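Local coordinates for protein ubiquitin-conjugating enzyme (Plasmodium vivax, PDB 2FO3) that probably acts as a ubiquitin-conjugating enzyme (E2), carrying activated ubiquitin as a thioester and passing it on to substrates, this chain being its UBC domain, at residues I24-D29 with V40-L45; K13-F18 with R36-K41. All coordinates share one frame; numbering follows the deposited sequence.

Contact 1: I24-D29 with V40-L45; sequences INCTLD and VKYVGL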
loop_
_atom_site.group_PDB
_atom_site.type_symbol
_atom_site.label_atom_id
_atom_site.label_comp_id
_atom_site.label_asym_id
_atom_site.label_seq_id
_atom_site.Cartn_x
_atom_site.Cartn_y
_atom_site.Cartn_z
ATOM N N ILE A 24 1.164 -10.894 1.500
ATOM C CA ILE A 24 0.498 -11.740 2.507
ATOM C C ILE A 24 -0.704 -11.052 3.223
ATOM O O ILE A 24 -0.604 -9.904 3.722
ATOM C CB ILE A 24 1.552 -12.314 3.548
ATOM C CG1 ILE A 24 0.915 -13.311 4.532
ATOM C CG2 ILE A 24 2.273 -11.185 4.311
ATOM C CD1 ILE A 24 0.485 -14.684 3.939
ATOM N N ASN A 25 -1.840 -11.771 3.259
ATOM C CA ASN A 25 -3.084 -11.294 3.893
ATOM C C ASN A 25 -3.697 -10.037 3.245
ATOM O O ASN A 25 -4.448 -9.307 3.903
ATOM C CB ASN A 25 -2.872 -11.045 5.411
ATOM C CG ASN A 25 -3.005 -12.320 6.244
ATOM O OD1 ASN A 25 -2.703 -13.422 5.769
ATOM N ND2 ASN A 25 -3.437 -12.169 7.509
ATOM N N CYS A 26 -3.354 -9.780 1.982
ATOM C CA CYS A 26 -3.871 -8.635 1.257
ATOM C C CYS A 26 -4.692 -9.042 0.051
ATOM O O CYS A 26 -4.385 -10.033 -0.619
ATOM C CB CYS A 26 -2.729 -7.716 0.789
ATOM S SG CYS A 26 -1.839 -6.950 2.120
ATOM N N THR A 27 -5.716 -8.264 -0.231
ATOM C CA THR A 27 -6.509 -8.439 -1.425
ATOM C C THR A 27 -6.712 -7.058 -2.037
ATOM O O THR A 27 -6.708 -6.032 -1.329
ATOM C CB THR A 27 -7.876 -9.060 -1.123
ATOM O OG1 THR A 27 -8.504 -8.300 -0.106
ATOM C CG2 THR A 27 -7.737 -10.537 -0.676
ATOM N N LEU A 28 -6.880 -7.029 -3.339
ATOM C CA LEU A 28 -6.927 -5.769 -4.056
ATOM C C LEU A 28 -8.303 -5.403 -4.513
ATOM O O LEU A 28 -9.061 -6.259 -4.955
ATOM C CB LEU A 28 -5.988 -5.825 -5.274
ATOM C CG LEU A 28 -5.871 -4.606 -6.210
ATOM C CD1 LEU A 28 -5.268 -3.361 -5.493
ATOM C CD2 LEU A 28 -5.011 -4.991 -7.393
ATOM N N ASP A 29 -8.624 -4.121 -4.409
ATOM C CA ASP A 29 -9.730 -3.558 -5.182
ATOM C C ASP A 29 -9.236 -2.357 -5.969
ATOM O O ASP A 29 -8.168 -1.792 -5.661
ATOM C CB ASP A 29 -10.909 -3.176 -4.288
ATOM C CG ASP A 29 -12.206 -2.963 -5.082
ATOM O OD1 ASP A 29 -12.289 -3.315 -6.309
ATOM O OD2 ASP A 29 -13.149 -2.433 -4.470
ATOM N N VAL A 40 -6.195 -1.402 -1.152
ATOM C CA VAL A 40 -5.710 -2.682 -0.662
ATOM C C VAL A 40 -6.262 -2.979 0.742
ATOM O O VAL A 40 -6.159 -2.150 1.672
ATOM C CB VAL A 40 -4.142 -2.721 -0.701
ATOM C CG1 VAL A 40 -3.594 -4.001 -0.045
ATOM C CG2 VAL A 40 -3.663 -2.608 -2.113
ATOM N N LYS A 41 -6.862 -4.155 0.894
ATOM C CA LYS A 41 -7.339 -4.633 2.195
ATOM C C LYS A 41 -6.296 -5.550 2.840
ATOM O O LYS A 41 -5.885 -6.543 2.247
ATOM C CB LYS A 41 -8.688 -5.380 2.031
ATOM C CG LYS A 41 -9.224 -6.009 3.322
ATOM C CD LYS A 41 -10.633 -6.556 3.117
ATOM C CE LYS A 41 -11.039 -7.474 4.288
ATOM N NZ LYS A 41 -12.527 -7.786 4.339
ATOM N N TYR A 42 -5.867 -5.198 4.042
ATOM C CA TYR A 42 -4.951 -6.016 4.795
ATOM C C TYR A 42 -5.651 -6.515 6.044
ATOM O O TYR A 42 -6.249 -5.736 6.783
ATOM C CB TYR A 42 -3.679 -5.226 5.150
ATOM C CG TYR A 42 -2.824 -5.877 6.194
ATOM C CD1 TYR A 42 -2.252 -7.149 5.973
ATOM C CD2 TYR A 42 -2.535 -5.206 7.393
ATOM C CE1 TYR A 42 -1.435 -7.758 6.963
ATOM C CE2 TYR A 42 -1.731 -5.782 8.360
ATOM C CZ TYR A 42 -1.188 -7.058 8.151
ATOM O OH TYR A 42 -0.406 -7.610 9.132
ATOM N N VAL A 43 -5.606 -7.832 6.250
ATOM C CA VAL A 43 -6.115 -8.444 7.488
ATOM C C VAL A 43 -4.908 -8.757 8.333
ATOM O O VAL A 43 -4.047 -9.520 7.922
ATOM C CB VAL A 43 -6.924 -9.727 7.220
ATOM C CG1 VAL A 43 -7.504 -10.290 8.550
ATOM C CG2 VAL A 43 -8.031 -9.448 6.199
ATOM N N GLY A 44 -4.836 -8.127 9.499
ATOM C CA GLY A 44 -3.698 -8.247 10.413
ATOM C C GLY A 44 -3.249 -9.671 10.648
ATOM O O GLY A 44 -4.057 -10.555 11.001
ATOM N N LEU A 45 -1.967 -9.901 10.440
ATOM C CA LEU A 45 -1.396 -11.229 10.640
ATOM C C LEU A 45 -1.494 -11.749 12.071
ATOM O O LEU A 45 -1.294 -11.009 13.046
ATOM C CB LEU A 45 0.059 -11.257 10.164
ATOM C CG LEU A 45 0.168 -11.274 8.647
ATOM C CD1 LEU A 45 1.443 -10.624 8.143
ATOM C CD2 LEU A 45 0.017 -12.697 8.129
HETATM O O HOH W 1 -7.490 -9.155 2.440
#

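Contact 2: K13-F18 with R36-K41; sequences KELHNF and RIWIVK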
loop_
_atom_site.group_PDB
_atom_site.type_symbol
_atom_site.label_atom_id
_atom_site.label_comp_id
_atom_site.label_asym_id
_atom_site.label_seq_id
_atom_site.Cartn_x
_atom_site.Cartn_y
_atom_site.Cartn_z
ATOM N N LYS A 13 1.008 -3.328 -15.577
ATOM C CA LYS A 13 2.067 -4.274 -15.193
ATOM C C LYS A 13 2.032 -4.542 -13.682
ATOM O O LYS A 13 2.091 -5.690 -13.222
ATOM C CB LYS A 13 3.434 -3.694 -15.599
ATOM C CG LYS A 13 3.625 -3.615 -17.119
ATOM C CD LYS A 13 4.935 -2.884 -17.502
ATOM C CE LYS A 13 5.187 -2.978 -18.994
ATOM N NZ LYS A 13 4.145 -2.221 -19.732
ATOM N N GLU A 14 1.930 -3.465 -12.897
ATOM C CA GLU A 14 1.802 -3.601 -11.434
ATOM C C GLU A 14 0.523 -4.375 -11.018
ATOM O O GLU A 14 0.545 -5.178 -10.047
ATOM C CB GLU A 14 1.836 -2.205 -10.771
ATOM C CG GLU A 14 3.186 -1.488 -10.912
ATOM C CD GLU A 14 4.331 -2.196 -10.210
ATOM O OE1 GLU A 14 4.103 -2.905 -9.213
ATOM O OE2 GLU A 14 5.476 -2.033 -10.664
ATOM N N LEU A 15 -0.576 -4.125 -11.736
ATOM C CA LEU A 15 -1.858 -4.800 -11.460
ATOM C C LEU A 15 -1.710 -6.315 -11.639
ATOM O O LEU A 15 -2.066 -7.074 -10.753
ATOM C CB LEU A 15 -2.956 -4.269 -12.364
ATOM C CG LEU A 15 -4.348 -4.938 -12.250
ATOM C CD1 LEU A 15 -4.924 -4.962 -10.821
ATOM C CD2 LEU A 15 -5.277 -4.211 -13.213
ATOM N N HIS A 16 -1.162 -6.733 -12.787
ATOM C CA HIS A 16 -0.798 -8.146 -12.999
ATOM C C HIS A 16 0.066 -8.662 -11.871
ATOM O O HIS A 16 -0.185 -9.726 -11.316
ATOM C CB HIS A 16 -0.056 -8.326 -14.344
ATOM C CG HIS A 16 0.611 -9.665 -14.483
ATOM N ND1 HIS A 16 -0.093 -10.853 -14.495
ATOM C CD2 HIS A 16 1.919 -10.002 -14.616
ATOM C CE1 HIS A 16 0.753 -11.864 -14.635
ATOM N NE2 HIS A 16 1.979 -11.376 -14.699
ATOM N N ASN A 17 1.111 -7.907 -11.523
ATOM C CA ASN A 17 2.019 -8.379 -10.477
ATOM C C ASN A 17 1.357 -8.583 -9.143
ATOM O O ASN A 17 1.600 -9.602 -8.470
ATOM C CB ASN A 17 3.226 -7.443 -10.327
ATOM C CG ASN A 17 4.151 -7.899 -9.239
ATOM O OD1 ASN A 17 4.236 -7.286 -8.172
ATOM N ND2 ASN A 17 4.802 -9.021 -9.463
ATOM N N PHE A 18 0.518 -7.616 -8.755
ATOM C CA PHE A 18 -0.193 -7.652 -7.502
ATOM C C PHE A 18 -1.212 -8.804 -7.485
ATOM O O PHE A 18 -1.303 -9.526 -6.509
ATOM C CB PHE A 18 -0.905 -6.333 -7.251
ATOM C CG PHE A 18 -1.203 -6.086 -5.806
ATOM C CD1 PHE A 18 -0.416 -5.198 -5.067
ATOM C CD2 PHE A 18 -2.262 -6.731 -5.174
ATOM C CE1 PHE A 18 -0.700 -4.953 -3.726
ATOM C CE2 PHE A 18 -2.552 -6.514 -3.808
ATOM C CZ PHE A 18 -1.790 -5.624 -3.089
ATOM N N ARG A 36 -6.326 5.109 -11.740
ATOM C CA ARG A 36 -5.162 5.561 -10.960
ATOM C C ARG A 36 -5.333 5.417 -9.443
ATOM O O ARG A 36 -4.466 5.843 -8.671
ATOM C CB ARG A 36 -4.777 6.996 -11.374
ATOM C CG ARG A 36 -4.401 7.066 -12.827
ATOM C CD ARG A 36 -3.649 8.310 -13.185
ATOM N NE ARG A 36 -2.889 8.076 -14.414
ATOM C CZ ARG A 36 -1.582 7.765 -14.462
ATOM N NH1 ARG A 36 -0.854 7.675 -13.351
ATOM N NH2 ARG A 36 -0.990 7.563 -15.641
ATOM N N ILE A 37 -6.431 4.792 -9.005
ATOM C CA ILE A 37 -6.653 4.559 -7.569
ATOM C C ILE A 37 -6.928 3.066 -7.259
ATOM O O ILE A 37 -7.821 2.447 -7.874
ATOM C CB ILE A 37 -7.826 5.433 -6.985
ATOM C CG1 ILE A 37 -7.477 6.917 -7.017
ATOM C CG2 ILE A 37 -8.172 5.001 -5.578
ATOM C CD1 ILE A 37 -8.574 7.836 -6.470
ATOM N N TRP A 38 -6.169 2.520 -6.310
ATOM C CA TRP A 38 -6.369 1.167 -5.780
ATOM C C TRP A 38 -6.695 1.243 -4.302
ATOM O O TRP A 38 -6.288 2.171 -3.621
ATOM C CB TRP A 38 -5.100 0.298 -5.940
ATOM C CG TRP A 38 -4.632 -0.008 -7.327
ATOM C CD1 TRP A 38 -5.235 0.350 -8.532
ATOM C CD2 TRP A 38 -3.493 -0.819 -7.678
ATOM N NE1 TRP A 38 -4.502 -0.157 -9.573
ATOM C CE2 TRP A 38 -3.445 -0.887 -9.086
ATOM C CE3 TRP A 38 -2.510 -1.504 -6.928
ATOM C CZ2 TRP A 38 -2.423 -1.590 -9.780
ATOM C CZ3 TRP A 38 -1.487 -2.201 -7.611
ATOM C CH2 TRP A 38 -1.465 -2.238 -9.033
ATOM N N ILE A 39 -7.389 0.239 -3.791
ATOM C CA ILE A 39 -7.605 0.095 -2.363
ATOM C C ILE A 39 -7.196 -1.313 -2.005
ATOM O O ILE A 39 -7.773 -2.297 -2.500
ATOM C CB ILE A 39 -9.086 0.280 -1.904
ATOM C CG1 ILE A 39 -9.742 1.521 -2.521
ATOM C CG2 ILE A 39 -9.192 0.270 -0.360
ATOM C CD1 ILE A 39 -9.215 2.791 -2.006
ATOM N N VAL A 40 -6.195 -1.402 -1.152
ATOM C CA VAL A 40 -5.710 -2.682 -0.662
ATOM C C VAL A 40 -6.262 -2.979 0.742
ATOM O O VAL A 40 -6.159 -2.150 1.672
ATOM C CB VAL A 40 -4.142 -2.721 -0.701
ATOM C CG1 VAL A 40 -3.594 -4.001 -0.045
ATOM C CG2 VAL A 40 -3.663 -2.608 -2.113
ATOM N N LYS A 41 -6.862 -4.155 0.894
ATOM C CA LYS A 41 -7.339 -4.633 2.195
ATOM C C LYS A 41 -6.296 -5.550 2.840
ATOM O O LYS A 41 -5.885 -6.543 2.247
ATOM C CB LYS A 41 -8.688 -5.380 2.031
ATOM C CG LYS A 41 -9.224 -6.009 3.322
ATOM C CD LYS A 41 -10.633 -6.556 3.117
ATOM C CE LYS A 41 -11.039 -7.474 4.288
ATOM N NZ LYS A 41 -12.527 -7.786 4.339
#

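Contact 1: I24-D29 with V40-L45
Thr27 and Lys41 form an antiparallel hydrogen-bonded pair of this beta hairpin, Lys41 N donating to Thr27 O (2.9 Å) and Thr27 N to Lys41 O, flanked by the non-hydrogen-bonded pairs Cys26-Tyr42 and Leu28-Val40. Strands 26-30 and 37-43 are the first two of the meander sheet of the UBC fold. Beyond Cys26 the pairing is carried on by Asn25, outside the strand. Its O accepts a nearly straight bond from Val43 N (169°), and its side chain points across to the partner strand, where ND2 donates to Val43 O at 2.7 Å. That acceptor lies almost in the Asn25 amide plane, but the donor is tilted from the plane of the Val43 carbonyl. Leu45 CD2 packs against the same amide, 3.5 Å from ND2, and also touches Ile24 CG1, the two side chains crossing at about a right angle. On the face of Cys26, Val40 and Tyr42, Cys26 SG approaches the Tyr42 ring obliquely, 3.9 Å from CD1, and Cys26 CB meets Val40 CG1; helix 105-116 packs on this face through Val109 and Ile113. Tyr42 OH accepts a hydrogen bond from Leu45 N, and the chain after the strand passes over one face of the ring, with Gly44 N above its centre. On the other face Thr27 OG1, between its backbone N and carbonyl carbon (chi1 52°), sits 3.6 Å from Lys41 CB, and a water bridges Thr27 OG1 (2.9 Å) and Lys41 O, donating to the latter.

Contact 2: K13-F18 with R36-K41
Trp38 presents the edge of its six-membered ring to the face of Phe18 in an offset edge-to-face pair, with centroids 5.9 Å apart and planes at 74°. Another part of the indole rim abuts the helix backbone: CH2 comes within 3.4 Å of Leu15 N, with Glu14 C also in the plane of the ring. Around this edge Glu14 CB meets CH2 at 3.7 Å and Leu15 CB meets CZ2 at 3.8 Å, so the benzo end of the indole is set against one turn of helix 13-18. Trp38 CG stands anti to its carbonyl carbon (chi1 -64°), and the indole reaches from the strand to the backbone of the helix, the axes being 12.0 Å apart. Phe18 comes from the helix side and slides past the indole in the opposite direction; its CD1 is 4.1 Å from Trp38 CZ3. The far end of the phenyl ring meets Val40 tip to tip, CZ lying 3.7 Å from CG2 and almost as near CG1. The side-chain contacts are apolar, rings against each other and against aliphatic carbons, with helix backbone at the indole edge. The carboxylate of Glu14 leads away from the strand to a salt bridge with Arg10 and a hydrogen bond from Ile105 N, at the start of helix 105-116. Here the N-terminal helix of the UBC fold packs on the sheet, running nearly parallel to strand 37-41 (15°). Helix 105-116 adds Ile105 against Trp38 and Val109 against Phe18, Leu28 of strand 26-30 touches Trp38, and Ile59 of strand 54-60 touches Val40.

Both contacts use strand 37-43 and share Val40 and Lys41, but they differ in chemistry. Contact 1 joins neighbouring strands at the margin of the sheet, held by backbone bonds, an amide and a water, and is only partly buried. Contact 2 is buried and lays helix 10-20 on that sheet through aromatic and aliphatic side chains. Val40 serves both from one face of the sheet: its methyls touch Cys26 and Leu28 of the neighbouring strand and also Phe18 of the helix. Leu28 ties them further: its CD2 lies 3.4 Å from Leu15 CD1 and its CD1 3.6 Å from Trp38 CE3. The strand pairing itself runs on between them, with Asp29 N probably hydrogen-bonded to Ile39 O.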